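Local coordinates for protein erythrocyte binding antigen 140 (Plasmodium falciparum, PDB 4GF2) that probably binds a receptor on the surface of host erythrocytes during invasion, through the region of two Duffy-binding-like domains that makes up this chain, at residues L73-N78 against S84-E89; N92-F97 against N152-N157; R481-W486 against D541-D546. The protein carries 3 engineered substitutions. All blocks are in the same frame, centred on the assembly; numbering follows the deposited sequence.

Interaction 1: L73-N78 against S84-E89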
loop_
_atom_site.group_PDB
_atom_site.type_symbol
_atom_site.label_atom_id
_atom_site.label_comp_id
_atom_site.label_asym_id
_atom_site.label_seq_id
_atom_site.Cartn_x
_atom_site.Cartn_y
_atom_site.Cartn_z
ATOM N N LEU A 73 -24.960 -33.948 4.333
ATOM C CA LEU A 73 -24.577 -32.763 3.586
ATOM C C LEU A 73 -23.198 -32.278 4.024
ATOM O O LEU A 73 -22.411 -31.810 3.207
ATOM C CB LEU A 73 -25.638 -31.671 3.744
ATOM C CG LEU A 73 -26.980 -32.005 3.082
ATOM C CD1 LEU A 73 -28.039 -30.966 3.414
ATOM C CD2 LEU A 73 -26.824 -32.122 1.575
ATOM N N LEU A 74 -22.902 -32.416 5.311
ATOM C CA LEU A 74 -21.579 -32.080 5.821
ATOM C C LEU A 74 -20.538 -33.033 5.256
ATOM O O LEU A 74 -19.411 -32.635 4.960
ATOM C CB LEU A 74 -21.553 -32.141 7.349
ATOM C CG LEU A 74 -22.212 -30.981 8.095
ATOM C CD1 LEU A 74 -22.158 -31.232 9.591
ATOM C CD2 LEU A 74 -21.548 -29.651 7.744
ATOM N N TYR A 75 -20.913 -34.296 5.102
ATOM C CA TYR A 75 -19.981 -35.271 4.563
ATOM C C TYR A 75 -19.626 -34.915 3.129
ATOM O O TYR A 75 -18.459 -34.930 2.753
ATOM C CB TYR A 75 -20.545 -36.691 4.631
ATOM C CG TYR A 75 -19.603 -37.706 4.027
ATOM C CD1 TYR A 75 -18.581 -38.265 4.780
ATOM C CD2 TYR A 75 -19.717 -38.081 2.695
ATOM C CE1 TYR A 75 -17.707 -39.178 4.229
ATOM C CE2 TYR A 75 -18.848 -38.997 2.136
ATOM C CZ TYR A 75 -17.847 -39.545 2.908
ATOM O OH TYR A 75 -16.978 -40.459 2.356
ATOM N N ASN A 76 -20.634 -34.590 2.327
ATOM C CA ASN A 76 -20.392 -34.183 0.947
ATOM C C ASN A 76 -19.561 -32.909 0.892
ATOM O O ASN A 76 -18.713 -32.738 0.017
ATOM C CB ASN A 76 -21.711 -33.968 0.210
ATOM C CG ASN A 76 -22.496 -35.249 0.045
ATOM O OD1 ASN A 76 -21.959 -36.346 0.201
ATOM N ND2 ASN A 76 -23.777 -35.118 -0.287
ATOM N N LYS A 77 -19.812 -32.014 1.838
ATOM C CA LYS A 77 -19.077 -30.763 1.919
ATOM C C LYS A 77 -17.596 -31.021 2.152
ATOM O O LYS A 77 -16.741 -30.430 1.495
ATOM C CB LYS A 77 -19.629 -29.909 3.056
ATOM C CG LYS A 77 -18.902 -28.591 3.259
ATOM C CD LYS A 77 -19.384 -27.907 4.528
ATOM C CE LYS A 77 -18.559 -26.682 4.861
ATOM N NZ LYS A 77 -18.875 -26.178 6.224
ATOM N N ASN A 78 -17.300 -31.916 3.087
ATOM C CA ASN A 78 -15.933 -32.106 3.544
ATOM C C ASN A 78 -15.174 -33.226 2.834
ATOM O O ASN A 78 -14.054 -33.558 3.220
ATOM C CB ASN A 78 -15.916 -32.323 5.054
ATOM C CG ASN A 78 -16.286 -31.068 5.820
ATOM O OD1 ASN A 78 -15.524 -30.103 5.848
ATOM N ND2 ASN A 78 -17.459 -31.073 6.445
ATOM N N SER A 84 -10.607 -34.648 10.172
ATOM C CA SER A 84 -10.807 -33.976 11.452
ATOM C C SER A 84 -11.801 -32.826 11.299
ATOM O O SER A 84 -12.477 -32.437 12.252
ATOM C CB SER A 84 -9.483 -33.461 12.017
ATOM O OG SER A 84 -9.042 -32.287 11.349
ATOM N N ILE A 85 -11.898 -32.295 10.085
ATOM C CA ILE A 85 -12.773 -31.164 9.824
ATOM C C ILE A 85 -14.228 -31.608 9.854
ATOM O O ILE A 85 -15.056 -31.012 10.540
ATOM C CB ILE A 85 -12.439 -30.502 8.473
ATOM C CG1 ILE A 85 -11.070 -29.824 8.555
ATOM C CG2 ILE A 85 -13.501 -29.483 8.103
ATOM C CD1 ILE A 85 -10.527 -29.353 7.217
ATOM N N PHE A 86 -14.534 -32.662 9.110
ATOM C CA PHE A 86 -15.868 -33.239 9.122
ATOM C C PHE A 86 -16.282 -33.582 10.551
ATOM O O PHE A 86 -17.426 -33.358 10.946
ATOM C CB PHE A 86 -15.906 -34.487 8.240
ATOM C CG PHE A 86 -17.197 -35.239 8.316
ATOM C CD1 PHE A 86 -18.398 -34.609 8.034
ATOM C CD2 PHE A 86 -17.212 -36.578 8.664
ATOM C CE1 PHE A 86 -19.589 -35.297 8.103
ATOM C CE2 PHE A 86 -18.401 -37.272 8.737
ATOM C CZ PHE A 86 -19.592 -36.632 8.454
ATOM N N CYS A 87 -15.342 -34.117 11.325
ATOM C CA CYS A 87 -15.606 -34.462 12.715
ATOM C C CYS A 87 -16.070 -33.246 13.508
ATOM O O CYS A 87 -17.107 -33.282 14.166
ATOM C CB CYS A 87 -14.353 -35.050 13.367
ATOM S SG CYS A 87 -14.466 -35.190 15.170
ATOM N N ASN A 88 -15.294 -32.171 13.445
ATOM C CA ASN A 88 -15.613 -30.966 14.197
ATOM C C ASN A 88 -16.921 -30.311 13.763
ATOM O O ASN A 88 -17.650 -29.766 14.592
ATOM C CB ASN A 88 -14.464 -29.963 14.097
ATOM C CG ASN A 88 -13.204 -30.474 14.758
ATOM O OD1 ASN A 88 -13.257 -31.356 15.610
ATOM N ND2 ASN A 88 -12.064 -29.931 14.366
ATOM N N GLU A 89 -17.222 -30.372 12.471
ATOM C CA GLU A 89 -18.424 -29.729 11.957
ATOM C C GLU A 89 -19.675 -30.528 12.335
ATOM O O GLU A 89 -20.732 -29.947 12.586
ATOM C CB GLU A 89 -18.314 -29.503 10.447
ATOM C CG GLU A 89 -17.192 -28.527 10.083
ATOM C CD GLU A 89 -17.188 -28.101 8.623
ATOM O OE1 GLU A 89 -18.140 -28.424 7.891
ATOM O OE2 GLU A 89 -16.226 -27.422 8.208
#
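Asn78 faces Phe86, Ile85 and Glu89, and its side chain illustrates how one amide can join two helices. Its CB lies 3.9 Å from CB of Phe86. Beyond it, CG is turned beside the backbone N and anti to the carbonyl carbon (chi1 -69°), which sends the amide toward the 84-89 helix and back along its own. OD1 comes up against the CG2 methyl of Ile85. ND2 of Asn78 does two jobs: it donates to OE1 of Glu89 at 3.1 Å, an almost straight bond (171°) lying in the amide plane, and it returns to O of Leu74 at 2.9 Å, a more bent bond from above that carbonyl's plane. With both bonds made, the amide has little freedom to rotate. The two segments form a helical hairpin within the first Duffy binding domain, helix 56-78 leading through a short turn into helix 83-101; the segment axes approach to 9.5 Å at 151°, so the chain nearly doubles back on itself. Glu89 OE1 is gripped twice, because NZ of the extended Lys77 chain forms a salt bridge to it at 2.9 Å. Lysine and asparagine reach this oxygen from opposite faces of the carboxylate, and the nearby ammonium would be expected to stabilise the buried charge. Leu74 lies against the same glutamate, its CD2 3.6 Å from OE1 of Glu89. On the other flank Phe86 takes over: its CE1 tucks in 3.4 Å from N of Tyr75, while the Tyr75 ring turns an edge to its face in a T-shaped pair with centroids 5.6 Å apart. Ile162 packs on Phe86, His158 meets the Tyr75 ring, and neighbouring Cys87 is disulfide-bonded to Cys166.

Interaction 2: N92-F97 against N152-N157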
loop_
_atom_site.group_PDB
_atom_site.type_symbol
_atom_site.label_atom_id
_atom_site.label_comp_id
_atom_site.label_asym_id
_atom_site.label_seq_id
_atom_site.Cartn_x
_atom_site.Cartn_y
_atom_site.Cartn_z
ATOM N N ASN A 92 -20.105 -29.439 15.975
ATOM C CA ASN A 92 -20.489 -28.041 16.115
ATOM C C ASN A 92 -21.890 -27.776 15.598
ATOM O O ASN A 92 -22.584 -26.894 16.099
ATOM C CB ASN A 92 -19.478 -27.137 15.421
ATOM C CG ASN A 92 -18.164 -27.088 16.155
ATOM O OD1 ASN A 92 -18.087 -27.463 17.324
ATOM N ND2 ASN A 92 -17.123 -26.620 15.483
ATOM N N SER A 93 -22.317 -28.542 14.604
ATOM C CA SER A 93 -23.677 -28.396 14.111
ATOM C C SER A 93 -24.667 -28.997 15.094
ATOM O O SER A 93 -25.757 -28.459 15.280
ATOM C CB SER A 93 -23.839 -29.018 12.728
ATOM O OG SER A 93 -23.492 -28.078 11.728
ATOM N N PHE A 94 -24.293 -30.105 15.728
ATOM C CA PHE A 94 -25.158 -30.705 16.738
ATOM C C PHE A 94 -25.391 -29.708 17.866
ATOM O O PHE A 94 -26.501 -29.578 18.385
ATOM C CB PHE A 94 -24.552 -31.987 17.302
ATOM C CG PHE A 94 -25.386 -32.625 18.382
ATOM C CD1 PHE A 94 -26.532 -33.332 18.064
ATOM C CD2 PHE A 94 -25.023 -32.514 19.712
ATOM C CE1 PHE A 94 -27.298 -33.917 19.048
ATOM C CE2 PHE A 94 -25.788 -33.099 20.702
ATOM C CZ PHE A 94 -26.924 -33.805 20.367
ATOM N N SER A 95 -24.334 -28.998 18.235
ATOM C CA SER A 95 -24.414 -28.032 19.316
ATOM C C SER A 95 -25.323 -26.867 18.943
ATOM O O SER A 95 -26.049 -26.351 19.787
ATOM C CB SER A 95 -23.020 -27.521 19.668
ATOM O OG SER A 95 -22.183 -28.593 20.051
ATOM N N ASP A 96 -25.283 -26.456 17.678
ATOM C CA ASP A 96 -26.131 -25.363 17.211
ATOM C C ASP A 96 -27.596 -25.785 17.145
ATOM O O ASP A 96 -28.487 -24.973 17.393
ATOM C CB ASP A 96 -25.663 -24.845 15.851
ATOM C CG ASP A 96 -24.491 -23.889 15.964
ATOM O OD1 ASP A 96 -24.415 -23.167 16.978
ATOM O OD2 ASP A 96 -23.649 -23.857 15.043
ATOM N N PHE A 97 -27.847 -27.049 16.815
ATOM C CA PHE A 97 -29.205 -27.581 16.899
ATOM C C PHE A 97 -29.723 -27.405 18.321
ATOM O O PHE A 97 -30.863 -26.985 18.531
ATOM C CB PHE A 97 -29.262 -29.061 16.509
ATOM C CG PHE A 97 -29.321 -29.304 15.024
ATOM C CD1 PHE A 97 -30.356 -28.787 14.265
ATOM C CD2 PHE A 97 -28.351 -30.072 14.392
ATOM C CE1 PHE A 97 -30.413 -29.016 12.897
ATOM C CE2 PHE A 97 -28.406 -30.306 13.031
ATOM C CZ PHE A 97 -29.438 -29.775 12.282
ATOM N N ASN A 152 -26.949 -39.870 18.295
ATOM C CA ASN A 152 -26.726 -41.196 17.742
ATOM C C ASN A 152 -27.229 -41.323 16.311
ATOM O O ASN A 152 -26.553 -41.900 15.461
ATOM C CB ASN A 152 -27.380 -42.255 18.623
ATOM C CG ASN A 152 -26.595 -42.518 19.888
ATOM O OD1 ASN A 152 -25.392 -42.263 19.945
ATOM N ND2 ASN A 152 -27.266 -43.036 20.910
ATOM N N HIS A 153 -28.412 -40.777 16.044
ATOM C CA HIS A 153 -29.011 -40.895 14.722
ATOM C C HIS A 153 -28.334 -39.950 13.740
ATOM O O HIS A 153 -28.260 -40.226 12.537
ATOM C CB HIS A 153 -30.508 -40.607 14.784
ATOM C CG HIS A 153 -31.192 -40.714 13.459
ATOM N ND1 HIS A 153 -31.388 -41.917 12.817
ATOM C CD2 HIS A 153 -31.720 -39.765 12.649
ATOM C CE1 HIS A 153 -32.011 -41.706 11.670
ATOM N NE2 HIS A 153 -32.224 -40.410 11.545
ATOM N N MET A 154 -27.832 -38.836 14.257
ATOM C CA MET A 154 -27.130 -37.865 13.422
ATOM C C MET A 154 -25.877 -38.477 12.803
ATOM O O MET A 154 -25.544 -38.195 11.655
ATOM C CB MET A 154 -26.740 -36.627 14.239
ATOM C CG MET A 154 -25.956 -35.607 13.434
ATOM S SD MET A 154 -25.612 -34.075 14.318
ATOM C CE MET A 154 -24.968 -33.090 12.972
ATOM N N ILE A 155 -25.182 -39.318 13.558
ATOM C CA ILE A 155 -23.912 -39.853 13.084
ATOM C C ILE A 155 -24.003 -41.316 12.663
ATOM O O ILE A 155 -22.993 -41.912 12.290
ATOM C CB ILE A 155 -22.812 -39.721 14.156
ATOM C CG1 ILE A 155 -23.137 -40.596 15.368
ATOM C CG2 ILE A 155 -22.648 -38.267 14.565
ATOM C CD1 ILE A 155 -22.035 -40.640 16.394
ATOM N N VAL A 156 -25.205 -41.888 12.704
ATOM C CA VAL A 156 -25.364 -43.329 12.506
ATOM C C VAL A 156 -24.768 -43.826 11.184
ATOM O O VAL A 156 -24.252 -44.936 11.115
ATOM C CB VAL A 156 -26.844 -43.758 12.575
ATOM C CG1 VAL A 156 -27.616 -43.213 11.387
ATOM C CG2 VAL A 156 -26.949 -45.276 12.630
ATOM N N ASN A 157 -24.835 -43.007 10.141
ATOM C CA ASN A 157 -24.318 -43.404 8.836
ATOM C C ASN A 157 -22.863 -42.987 8.604
ATOM O O ASN A 157 -22.305 -43.252 7.540
ATOM C CB ASN A 157 -25.191 -42.824 7.716
ATOM C CG ASN A 157 -26.627 -43.299 7.788
ATOM O OD1 ASN A 157 -27.556 -42.492 7.832
ATOM N ND2 ASN A 157 -26.818 -44.612 7.801
#
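Met154 bridges to Phe94 from near the C-terminal end of helix 132-155, and in the segment 152-157 it is the residue that carries the contact with 92-97. On the turn that holds it, His153 rests on Leu64 of helix 56-78, and Asn68 of that helix donates hydrogen bonds both to the His153 carbonyl and, further along, to Asn157 OD1. Met154 has its CA 8.1 Å from CA of Phe94. Its CG stands anti to the backbone N (chi1 178°) and the rest of the chain stays extended, so the thioether spans the gap at full length. SD of Met154 arrives 3.8 Å from CB of Phe94 and 3.9 Å from its CD1. The sulfur sits obliquely beside the ring, 5.2 Å from the centroid and 74° off the normal, in a Met-aromatic contact. CE of Met154 goes further, to 4.1 Å from N of Phe94, with Ser93 CB at 4.2 Å and the edge of the Phe97 ring beside it. Val67 of helix 56-78 also touches Met154, while Trp151 and Trp143 pack round Phe94. Ser93 turns its hydroxyl to Glu70 and Arg39, so its meeting with Met154 is through carbon. No hydrogen bond joins the two segments: the attraction is probably mostly dispersion between a polarisable thioether and the aliphatic and aromatic carbon around it, which depends on close fit more than on exact angles.

Interaction 3: R481-W486 against D541-D546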
loop_
_atom_site.group_PDB
_atom_site.type_symbol
_atom_site.label_atom_id
_atom_site.label_comp_id
_atom_site.label_asym_id
_atom_site.label_seq_id
_atom_site.Cartn_x
_atom_site.Cartn_y
_atom_site.Cartn_z
ATOM N N ARG A 481 12.025 27.684 -12.327
ATOM C CA ARG A 481 12.961 27.007 -11.443
ATOM C C ARG A 481 14.189 26.576 -12.227
ATOM O O ARG A 481 15.314 26.671 -11.737
ATOM C CB ARG A 481 12.310 25.791 -10.792
ATOM C CG ARG A 481 11.026 26.102 -10.042
ATOM C CD ARG A 481 10.623 24.949 -9.140
ATOM N NE ARG A 481 10.752 23.649 -9.798
ATOM C CZ ARG A 481 9.761 22.989 -10.392
ATOM N NH1 ARG A 481 8.532 23.492 -10.432
ATOM N NH2 ARG A 481 10.001 21.809 -10.951
ATOM N N TRP A 482 13.968 26.107 -13.451
ATOM C CA TRP A 482 15.055 25.621 -14.289
ATOM C C TRP A 482 15.934 26.765 -14.759
ATOM O O TRP A 482 17.157 26.655 -14.756
ATOM C CB TRP A 482 14.501 24.859 -15.495
ATOM C CG TRP A 482 13.900 23.553 -15.125
ATOM C CD1 TRP A 482 13.863 22.990 -13.879
ATOM C CD2 TRP A 482 13.251 22.628 -16.003
ATOM N NE1 TRP A 482 13.228 21.774 -13.930
ATOM C CE2 TRP A 482 12.844 21.530 -15.222
ATOM C CE3 TRP A 482 12.975 22.624 -17.373
ATOM C CZ2 TRP A 482 12.172 20.442 -15.766
ATOM C CZ3 TRP A 482 12.310 21.542 -17.910
ATOM C CH2 TRP A 482 11.916 20.465 -17.108
ATOM N N PHE A 483 15.299 27.858 -15.166
ATOM C CA PHE A 483 16.014 29.034 -15.643
ATOM C C PHE A 483 17.055 29.471 -14.614
ATOM O O PHE A 483 18.218 29.702 -14.949
ATOM C CB PHE A 483 15.028 30.175 -15.906
ATOM C CG PHE A 483 15.628 31.354 -16.631
ATOM C CD1 PHE A 483 16.863 31.261 -17.253
ATOM C CD2 PHE A 483 14.950 32.559 -16.685
ATOM C CE1 PHE A 483 17.405 32.347 -17.916
ATOM C CE2 PHE A 483 15.488 33.647 -17.346
ATOM C CZ PHE A 483 16.717 33.540 -17.961
ATOM N N LYS A 484 16.632 29.580 -13.359
ATOM C CA LYS A 484 17.536 29.941 -12.274
ATOM C C LYS A 484 18.614 28.876 -12.083
ATOM O O LYS A 484 19.780 29.199 -11.856
ATOM C CB LYS A 484 16.762 30.143 -10.969
ATOM C CG LYS A 484 17.425 29.502 -9.763
ATOM C CD LYS A 484 16.761 29.919 -8.460
ATOM C CE LYS A 484 16.914 28.844 -7.397
ATOM N NZ LYS A 484 18.326 28.408 -7.221
ATOM N N GLU A 485 18.222 27.607 -12.167
ATOM C CA GLU A 485 19.170 26.506 -12.043
ATOM C C GLU A 485 20.244 26.635 -13.117
ATOM O O GLU A 485 21.421 26.367 -12.873
ATOM C CB GLU A 485 18.452 25.156 -12.170
ATOM C CG GLU A 485 19.330 23.941 -11.871
ATOM C CD GLU A 485 18.595 22.616 -12.048
ATOM O OE1 GLU A 485 17.365 22.634 -12.275
ATOM O OE2 GLU A 485 19.249 21.553 -11.956
ATOM N N TRP A 486 19.827 27.049 -14.309
ATOM C CA TRP A 486 20.750 27.239 -15.418
ATOM C C TRP A 486 21.717 28.376 -15.108
ATOM O O TRP A 486 22.918 28.267 -15.355
ATOM C CB TRP A 486 19.979 27.535 -16.704
ATOM C CG TRP A 486 20.858 27.838 -17.873
ATOM C CD1 TRP A 486 21.249 26.973 -18.848
ATOM C CD2 TRP A 486 21.454 29.101 -18.192
ATOM N NE1 TRP A 486 22.054 27.616 -19.757
ATOM C CE2 TRP A 486 22.196 28.925 -19.376
ATOM C CE3 TRP A 486 21.437 30.363 -17.592
ATOM C CZ2 TRP A 486 22.913 29.959 -19.967
ATOM C CZ3 TRP A 486 22.149 31.390 -18.182
ATOM C CH2 TRP A 486 22.877 31.181 -19.356
ATOM N N ASP A 541 13.991 34.381 -24.256
ATOM C CA ASP A 541 12.899 34.642 -25.182
ATOM C C ASP A 541 11.588 34.134 -24.602
ATOM O O ASP A 541 10.565 34.814 -24.670
ATOM C CB ASP A 541 13.176 33.971 -26.527
ATOM C CG ASP A 541 12.199 34.396 -27.603
ATOM O OD1 ASP A 541 11.882 35.602 -27.682
ATOM O OD2 ASP A 541 11.749 33.522 -28.374
ATOM N N LYS A 542 11.621 32.937 -24.027
ATOM C CA LYS A 542 10.429 32.345 -23.434
ATOM C C LYS A 542 9.999 33.127 -22.203
ATOM O O LYS A 542 8.818 33.429 -22.031
ATOM C CB LYS A 542 10.679 30.882 -23.057
ATOM C CG LYS A 542 9.537 30.252 -22.271
ATOM C CD LYS A 542 9.793 28.783 -21.984
ATOM C CE LYS A 542 8.774 28.225 -21.001
ATOM N NZ LYS A 542 7.381 28.282 -21.526
ATOM N N TYR A 543 10.961 33.448 -21.348
ATOM C CA TYR A 543 10.683 34.202 -20.136
ATOM C C TYR A 543 9.991 35.512 -20.494
ATOM O O TYR A 543 9.045 35.927 -19.829
ATOM C CB TYR A 543 11.980 34.480 -19.377
ATOM C CG TYR A 543 11.808 35.375 -18.173
ATOM C CD1 TYR A 543 11.809 36.759 -18.304
ATOM C CD2 TYR A 543 11.649 34.838 -16.901
ATOM C CE1 TYR A 543 11.654 37.583 -17.206
ATOM C CE2 TYR A 543 11.493 35.652 -15.796
ATOM C CZ TYR A 543 11.497 37.025 -15.954
ATOM O OH TYR A 543 11.342 37.842 -14.858
ATOM N N THR A 544 10.466 36.150 -21.557
ATOM C CA THR A 544 9.932 37.436 -21.990
ATOM C C THR A 544 8.549 37.288 -22.618
ATOM O O THR A 544 7.608 37.987 -22.243
ATOM C CB THR A 544 10.862 38.102 -23.014
ATOM O OG1 THR A 544 12.160 38.283 -22.438
ATOM C CG2 THR A 544 10.308 39.452 -23.442
ATOM N N LYS A 545 8.436 36.380 -23.582
ATOM C CA LYS A 545 7.170 36.146 -24.264
ATOM C C LYS A 545 6.093 35.682 -23.290
ATOM O O LYS A 545 4.945 36.120 -23.374
ATOM C CB LYS A 545 7.349 35.122 -25.388
ATOM C CG LYS A 545 8.103 35.666 -26.591
ATOM C CD LYS A 545 8.329 34.599 -27.648
ATOM C CE LYS A 545 8.960 35.190 -28.898
ATOM N NZ LYS A 545 9.397 34.144 -29.862
ATOM N N ASP A 546 6.462 34.797 -22.366
ATOM C CA ASP A 546 5.516 34.308 -21.367
ATOM C C ASP A 546 5.112 35.437 -20.422
ATOM O O ASP A 546 3.930 35.613 -20.123
ATOM C CB ASP A 546 6.104 33.141 -20.565
ATOM C CG ASP A 546 6.102 31.830 -21.341
ATOM O OD1 ASP A 546 5.504 31.775 -22.436
ATOM O OD2 ASP A 546 6.690 30.844 -20.843
#
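The backbones of 481-486 and 541-546 are helical and run in broadly opposite directions, coming nearest at Phe483 and Tyr543, whose CA atoms are 8.7 Å apart. Such a gap is bridged here by one aromatic pair. In both residues CG stands anti to the backbone N (174° for Tyr543), and both CB atoms point toward the opposing helix. The side chains meet at about a right angle, the Phe483 CD2–CE2 margin coming up to CB, CG and CD2 of Tyr543. CD2 of Phe483 lies 4.0 Å from CD2 of Tyr543, and CE2 of Phe483 is 4.1 Å from CB of Tyr543. Tyrosine CD2 lies at the edge of the phenylalanine ring, near its plane; the two ring planes are turned 56° against each other, with centroids 5.9 Å apart. The segments belong to helices 478-508 and 518-548, two long antiparallel helices consecutive in the chain; the first segment lies in the second Duffy binding domain. Helix 563-570 borders the aromatic pair, placing Leu567 on Phe483 and Ala563 on Tyr543, and the phenol OH is hydrogen-bonded to O of Lys561, which ties down the far end of that ring. Charged residues of 541-546 pair along their own helix, one turn apart. NZ of Lys542 reaches OD2 of Asp546 at 2.7 Å, on the syn lone pair of that oxygen, and also makes a cation-pi contact with Phe479; NZ of Lys545 meets OD2 of Asp541 at 2.9 Å. On the other helix, Arg481 forms salt bridges with Asp401 and Asp404, and Trp486 NE1 bonds to Glu535 of helix 518-548.

Interactions 1 and 2 follow one another along helix 83-101, their centres about 11 Å apart, and they touch where Leu74 CD1 packs 4.0 Å from Ser93 OG. Together they join three helices of the first Duffy binding domain, interaction 1 mixing polar bonds with aromatic packing, interaction 2 relying on apolar contact. Interaction 3 lies on the opposite side of the chain's centre; its centre is about 75 Å from that of interaction 1 and about 83 Å from that of interaction 2, with nearest atoms about 58 and 61 Å away. Glycerol molecules, probably from the crystallisation liquor, sit beside Glu89 and Phe97, near interactions 1 and 2 respectively.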